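Local coordinates for protein CurF (Lyngbya majuscula, PDB 2Q35) that contains a crotonase-family decarboxylase domain, ECH2, that probably decarboxylates an intermediate in polyketide chain beta-branching, at residues 172-177 with 182-187; 70-75 with 224-229. The protein carries 1 engineered substitution. All coordinates share one frame; numbering follows the deposited sequence.

In the fold
The two interactions lie on opposite sides of the centre of one crotonase-family chain, their centres 36 Å apart and their nearest atoms about 23 Å apart. Along the sequence, residues 70-75 come first, both halves of interaction 1 (172-177 and 182-187) follow, and 224-229 comes last, so the long-range pairing of interaction 2 brackets the local one of interaction 1. Interaction 1 packs helix 178-192 beside strand 175-176, at one edge of the mixed sheet. Helix 197-230 is the next helix in the chain and carries the later half of interaction 2 to helix 66-73, far from that edge. One contact thus seats a helix against an outermost sheet strand, while the other joins distant helices.

Interaction 1 of 2, residues 172-177 with 182-187; sequences PFPVVS and LNYAQQ
Tyr184 packs against both Pro174 and Val176, most closely against Pro174. The backbones keep their distance, Val176 CA and Tyr184 CA being 8.2 Å apart, and the tyrosine spans the interval.

The main interaction is a CH-pi contact. Pro174 CB lies 4.3 Å from the centroid of the Tyr184 ring, 30° off the ring normal and therefore off-centre, displaced toward the hydroxyl end. Pro174 CG continues the approach, meeting Tyr184 CE1 at 3.6 Å and Tyr184 OH at 3.5 Å. The two side chains cross at about a right angle, and the ring meets its neighbours obliquely. With CG trans to the main-chain nitrogen (chi1 -179°), Tyr184 holds its ring out from the helix and across to the proline.

Ordinary apolar packing supplies the rest. Val176 CG1 comes to Tyr184 CD2 at 4.3 Å, so valine and proline meet different parts of the ring. Val116 of strand 114-118 also touches Tyr184, as does Arg169 of the second subunit, which places the contact near a subunit interface.

Hydrogen bonds play no part across the two segments. The main chain of Pro174 and Val176 bonds instead to Phe117, setting the strand beside strand 114-118, while Gln186 NE2 of the helix bonds to Gln15 OE1. An alanine in place of Tyr184 is likely to leave Pro174 and Val176 without the ring they pack on and open a gap between strand and helix.

The chemistry is thus division of labour in an alpha/beta layer: main-chain bonds extend the sheet to its edge strand, and the helix that immediately follows is fitted alongside by van der Waals and CH-pi contact, where shape matters more than bond direction.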
loop_
_atom_site.group_PDB
_atom_site.type_symbol
_atom_site.label_atom_id
_atom_site.label_comp_id
_atom_site.label_asym_id
_atom_site.label_seq_id
_atom_site.Cartn_x
_atom_site.Cartn_y
_atom_site.Cartn_z
ATOM N N PRO A 172 4.366 -5.793 6.094
ATOM C CA PRO A 172 5.067 -6.209 4.879
ATOM C C PRO A 172 6.581 -6.307 5.028
ATOM O O PRO A 172 7.307 -5.788 4.176
ATOM C CB PRO A 172 4.711 -5.110 3.880
ATOM C CG PRO A 172 4.394 -3.902 4.712
ATOM C CD PRO A 172 4.074 -4.344 6.115
ATOM N N PHE A 173 7.057 -6.907 6.111
ATOM C CA PHE A 173 8.486 -7.195 6.271
ATOM C C PHE A 173 8.609 -8.583 6.856
ATOM O O PHE A 173 7.663 -9.051 7.488
ATOM C CB PHE A 173 9.149 -6.220 7.240
ATOM C CG PHE A 173 9.367 -4.845 6.672
ATOM C CD1 PHE A 173 10.337 -4.637 5.708
ATOM C CD2 PHE A 173 8.622 -3.773 7.121
ATOM C CE1 PHE A 173 10.573 -3.373 5.187
ATOM C CE2 PHE A 173 8.848 -2.494 6.609
ATOM C CZ PHE A 173 9.832 -2.301 5.648
ATOM N N PRO A 174 9.769 -9.247 6.670
ATOM C CA PRO A 174 9.908 -10.569 7.311
ATOM C C PRO A 174 10.029 -10.446 8.821
ATOM O O PRO A 174 10.657 -9.512 9.340
ATOM C CB PRO A 174 11.200 -11.148 6.733
ATOM C CG PRO A 174 11.827 -10.075 5.918
ATOM C CD PRO A 174 10.952 -8.861 5.875
ATOM N N VAL A 175 9.406 -11.399 9.512
ATOM C CA VAL A 175 9.471 -11.446 10.960
ATOM C C VAL A 175 9.863 -12.878 11.274
ATOM O O VAL A 175 9.110 -13.800 10.964
ATOM C CB VAL A 175 8.114 -11.130 11.624
ATOM C CG1 VAL A 175 8.290 -11.036 13.141
ATOM C CG2 VAL A 175 7.518 -9.814 11.087
ATOM N N VAL A 176 11.030 -13.041 11.887
ATOM C CA VAL A 176 11.573 -14.382 12.173
ATOM C C VAL A 176 12.064 -14.484 13.607
ATOM O O VAL A 176 12.137 -13.489 14.324
ATOM C CB VAL A 176 12.691 -14.814 11.167
ATOM C CG1 VAL A 176 12.184 -14.741 9.711
ATOM C CG2 VAL A 176 13.973 -13.949 11.299
ATOM N N SER A 177 12.350 -15.705 14.068
ATOM C CA SER A 177 12.777 -15.852 15.444
ATOM C C SER A 177 14.046 -15.063 15.670
ATOM O O SER A 177 14.891 -14.953 14.764
ATOM C CB SER A 177 13.043 -17.318 15.768
ATOM O OG SER A 177 11.963 -18.126 15.346
ATOM N N LEU A 182 19.579 -11.973 12.268
ATOM C CA LEU A 182 20.820 -11.563 11.610
ATOM C C LEU A 182 21.172 -12.478 10.425
ATOM O O LEU A 182 21.504 -11.996 9.337
ATOM C CB LEU A 182 21.943 -11.484 12.633
ATOM C CG LEU A 182 23.277 -11.029 12.081
ATOM C CD1 LEU A 182 23.147 -9.619 11.454
ATOM C CD2 LEU A 182 24.309 -11.020 13.172
ATOM N N ASN A 183 21.062 -13.809 10.612
ATOM C CA ASN A 183 21.293 -14.744 9.506
ATOM C C ASN A 183 20.420 -14.446 8.280
ATOM O O ASN A 183 20.899 -14.521 7.153
ATOM C CB ASN A 183 21.045 -16.206 9.949
ATOM C CG ASN A 183 22.047 -16.709 10.998
ATOM O OD1 ASN A 183 21.743 -17.651 11.790
ATOM N ND2 ASN A 183 23.230 -16.126 11.011
ATOM N N TYR A 184 19.147 -14.128 8.505
ATOM C CA TYR A 184 18.219 -13.851 7.417
ATOM C C TYR A 184 18.737 -12.617 6.664
ATOM O O TYR A 184 18.800 -12.635 5.436
ATOM C CB TYR A 184 16.803 -13.614 7.948
ATOM C CG TYR A 184 15.791 -13.352 6.844
ATOM C CD1 TYR A 184 15.747 -12.115 6.210
ATOM C CD2 TYR A 184 14.899 -14.345 6.411
ATOM C CE1 TYR A 184 14.848 -11.856 5.196
ATOM C CE2 TYR A 184 13.973 -14.086 5.386
ATOM C CZ TYR A 184 13.967 -12.814 4.790
ATOM O OH TYR A 184 13.096 -12.464 3.775
ATOM N N ALA A 185 19.113 -11.584 7.422
ATOM C CA ALA A 185 19.624 -10.326 6.833
ATOM C C ALA A 185 20.901 -10.588 6.027
ATOM O O ALA A 185 21.074 -10.061 4.916
ATOM C CB ALA A 185 19.881 -9.274 7.904
ATOM N N GLN A 186 21.783 -11.420 6.573
ATOM C CA GLN A 186 23.048 -11.719 5.916
ATOM C C GLN A 186 22.803 -12.439 4.602
ATOM O O GLN A 186 23.449 -12.138 3.592
ATOM C CB GLN A 186 23.959 -12.554 6.829
ATOM C CG GLN A 186 24.465 -11.761 8.049
ATOM C CD GLN A 186 25.082 -12.650 9.126
ATOM O OE1 GLN A 186 24.864 -13.863 9.138
ATOM N NE2 GLN A 186 25.826 -12.050 10.039
ATOM N N GLN A 187 21.858 -13.370 4.608
ATOM C CA GLN A 187 21.525 -14.116 3.383
ATOM C C GLN A 187 20.970 -13.206 2.302
ATOM O O GLN A 187 21.375 -13.314 1.131
ATOM C CB GLN A 187 20.563 -15.273 3.694
ATOM C CG GLN A 187 21.249 -16.369 4.504
ATOM C CD GLN A 187 20.355 -17.553 4.814
ATOM O OE1 GLN A 187 19.402 -17.850 4.082
ATOM N NE2 GLN A 187 20.675 -18.255 5.904
#

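Interaction 2 of 2, residues 70-75 with 224-229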
loop_
_atom_site.group_PDB
_atom_site.type_symbol
_atom_site.label_atom_id
_atom_site.label_comp_id
_atom_site.label_asym_id
_atom_site.label_seq_id
_atom_site.Cartn_x
_atom_site.Cartn_y
_atom_site.Cartn_z
ATOM N N ILE A 70 13.193 14.139 29.838
ATOM C CA ILE A 70 13.029 14.987 31.017
ATOM C C ILE A 70 13.882 16.259 30.881
ATOM O O ILE A 70 13.410 17.354 31.183
ATOM C CB ILE A 70 13.327 14.226 32.339
ATOM C CG1 ILE A 70 12.291 13.115 32.577
ATOM C CG2 ILE A 70 13.380 15.192 33.540
ATOM C CD1 ILE A 70 10.854 13.619 32.911
ATOM N N ARG A 71 15.120 16.108 30.408
ATOM C CA ARG A 71 15.990 17.266 30.141
ATOM C C ARG A 71 15.332 18.203 29.128
ATOM O O ARG A 71 15.329 19.418 29.301
ATOM C CB ARG A 71 17.366 16.809 29.641
ATOM C CG ARG A 71 18.245 16.187 30.729
ATOM C CD ARG A 71 19.302 15.281 30.122
ATOM N NE ARG A 71 20.433 16.032 29.582
ATOM C CZ ARG A 71 21.280 15.560 28.668
ATOM N NH1 ARG A 71 21.120 14.338 28.166
ATOM N NH2 ARG A 71 22.288 16.316 28.246
ATOM N N LYS A 72 14.740 17.623 28.086
ATOM C CA LYS A 72 14.038 18.402 27.077
ATOM C C LYS A 72 12.850 19.207 27.624
ATOM O O LYS A 72 12.590 20.302 27.126
ATOM C CB LYS A 72 13.600 17.515 25.904
ATOM C CG LYS A 72 13.382 18.296 24.599
ATOM C CD LYS A 72 13.417 17.394 23.365
ATOM C CE LYS A 72 12.073 16.728 23.095
ATOM N NZ LYS A 72 11.079 17.713 22.607
ATOM N N THR A 73 12.129 18.688 28.629
ATOM C CA THR A 73 10.981 19.423 29.195
ATOM C C THR A 73 11.427 20.730 29.841
ATOM O O THR A 73 10.651 21.689 29.938
ATOM C CB THR A 73 10.149 18.603 30.229
ATOM O OG1 THR A 73 10.939 18.315 31.389
ATOM C CG2 THR A 73 9.624 17.304 29.619
ATOM N N ARG A 74 12.684 20.748 30.286
ATOM C CA ARG A 74 13.307 21.933 30.875
ATOM C C ARG A 74 13.972 22.823 29.810
ATOM O O ARG A 74 14.510 23.897 30.126
ATOM C CB ARG A 74 14.318 21.501 31.934
ATOM C CG ARG A 74 13.725 20.620 33.031
ATOM C CD ARG A 74 14.619 20.576 34.262
ATOM N NE ARG A 74 15.814 19.765 34.043
ATOM C CZ ARG A 74 15.948 18.501 34.438
ATOM N NH1 ARG A 74 14.962 17.891 35.092
ATOM N NH2 ARG A 74 17.074 17.846 34.184
ATOM N N GLY A 75 13.918 22.374 28.555
ATOM C CA GLY A 75 14.504 23.094 27.425
ATOM C C GLY A 75 16.006 22.920 27.415
ATOM O O GLY A 75 16.740 23.780 26.922
ATOM N N GLU A 224 7.469 20.992 14.136
ATOM C CA GLU A 224 6.602 22.122 14.520
ATOM C C GLU A 224 5.447 21.711 15.437
ATOM O O GLU A 224 5.176 22.391 16.434
ATOM C CB GLU A 224 6.105 22.894 13.280
ATOM C CG GLU A 224 7.040 24.080 12.910
ATOM C CD GLU A 224 7.052 24.483 11.418
ATOM O OE1 GLU A 224 6.042 24.248 10.700
ATOM O OE2 GLU A 224 8.094 25.052 10.974
ATOM N N ILE A 225 4.805 20.583 15.116
ATOM C CA ILE A 225 3.638 20.113 15.882
ATOM C C ILE A 225 4.156 19.530 17.195
ATOM O O ILE A 225 3.558 19.717 18.269
ATOM C CB ILE A 225 2.844 19.040 15.071
ATOM C CG1 ILE A 225 2.312 19.648 13.771
ATOM C CG2 ILE A 225 1.696 18.428 15.910
ATOM C CD1 ILE A 225 1.996 18.607 12.697
ATOM N N HIS A 226 5.287 18.834 17.108
ATOM C CA HIS A 226 5.905 18.265 18.292
ATOM C C HIS A 226 6.235 19.323 19.317
ATOM O O HIS A 226 5.993 19.145 20.504
ATOM C CB HIS A 226 7.149 17.462 17.928
ATOM C CG HIS A 226 7.920 16.981 19.114
ATOM N ND1 HIS A 226 7.659 15.777 19.732
ATOM C CD2 HIS A 226 8.966 17.530 19.778
ATOM C CE1 HIS A 226 8.492 15.618 20.747
ATOM N NE2 HIS A 226 9.293 16.667 20.796
ATOM N N GLN A 227 6.776 20.448 18.862
ATOM C CA GLN A 227 7.108 21.512 19.792
ATOM C C GLN A 227 5.890 22.021 20.570
ATOM O O GLN A 227 6.018 22.400 21.735
ATOM C CB GLN A 227 7.836 22.636 19.062
ATOM C CG GLN A 227 9.259 22.237 18.651
ATOM C CD GLN A 227 10.182 22.031 19.847
ATOM O OE1 GLN A 227 10.596 20.902 20.153
ATOM N NE2 GLN A 227 10.495 23.123 20.544
ATOM N N VAL A 228 4.715 22.029 19.940
ATOM C CA VAL A 228 3.508 22.476 20.628
ATOM C C VAL A 228 3.037 21.405 21.614
ATOM O O VAL A 228 2.754 21.703 22.775
ATOM C CB VAL A 228 2.375 22.807 19.637
ATOM C CG1 VAL A 228 1.067 23.107 20.368
ATOM C CG2 VAL A 228 2.778 23.978 18.793
ATOM N N THR A 229 2.939 20.167 21.136
ATOM C CA THR A 229 2.332 19.115 21.969
ATOM C C THR A 229 3.238 18.612 23.093
ATOM O O THR A 229 2.737 18.123 24.126
ATOM C CB THR A 229 1.816 17.933 21.127
ATOM O OG1 THR A 229 2.917 17.273 20.492
ATOM C CG2 THR A 229 0.812 18.394 20.085
#
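Lys72, near the end of helix 66-73, and His226, within helix 197-230, have CA atoms 12.0 Å apart, with the first helix closing at Gly75 (positive phi) in a Schellman motif that includes a 2.8 Å bond from Gly75 N to Lys72 O.

Side chains bridge this gap. They approach from opposite directions and meet in one hydrogen bond, Lys72 NZ donating to His226 NE2 at 2.8 Å. The terminal nitrogen, NZ, sits at the edge of the imidazole, 9° out of its plane, and Lys72 CE follows in that plane, 3.6 Å from His226 NE2. The lysine does not run straight to its target: bends at chi3 and chi4 turn NZ to the ring. Gln227 OE1 is a more distant neighbour, 4.1 Å from Lys72 NZ.

The other ring nitrogen, His226 ND1, is hydrogen-bonded to Thr133 O, and the two bonds together fix the ring's rotation. Phe230 lies against both partners, meeting Lys72 in a cation-pi contact and the His226 ring with planes about 30° apart; the Phe132 ring meets that of His226 roughly perpendicularly.

A bound glycerol, probably from the crystallisation liquor, comes within about 3 Å of the His226 side chain and at most hints at a small-molecule pocket. The contact itself is a buried polar bridge, joining the Schellman-closed C-terminal end of helix 66-73 to the long helix 197-230 of a crotonase-family chain.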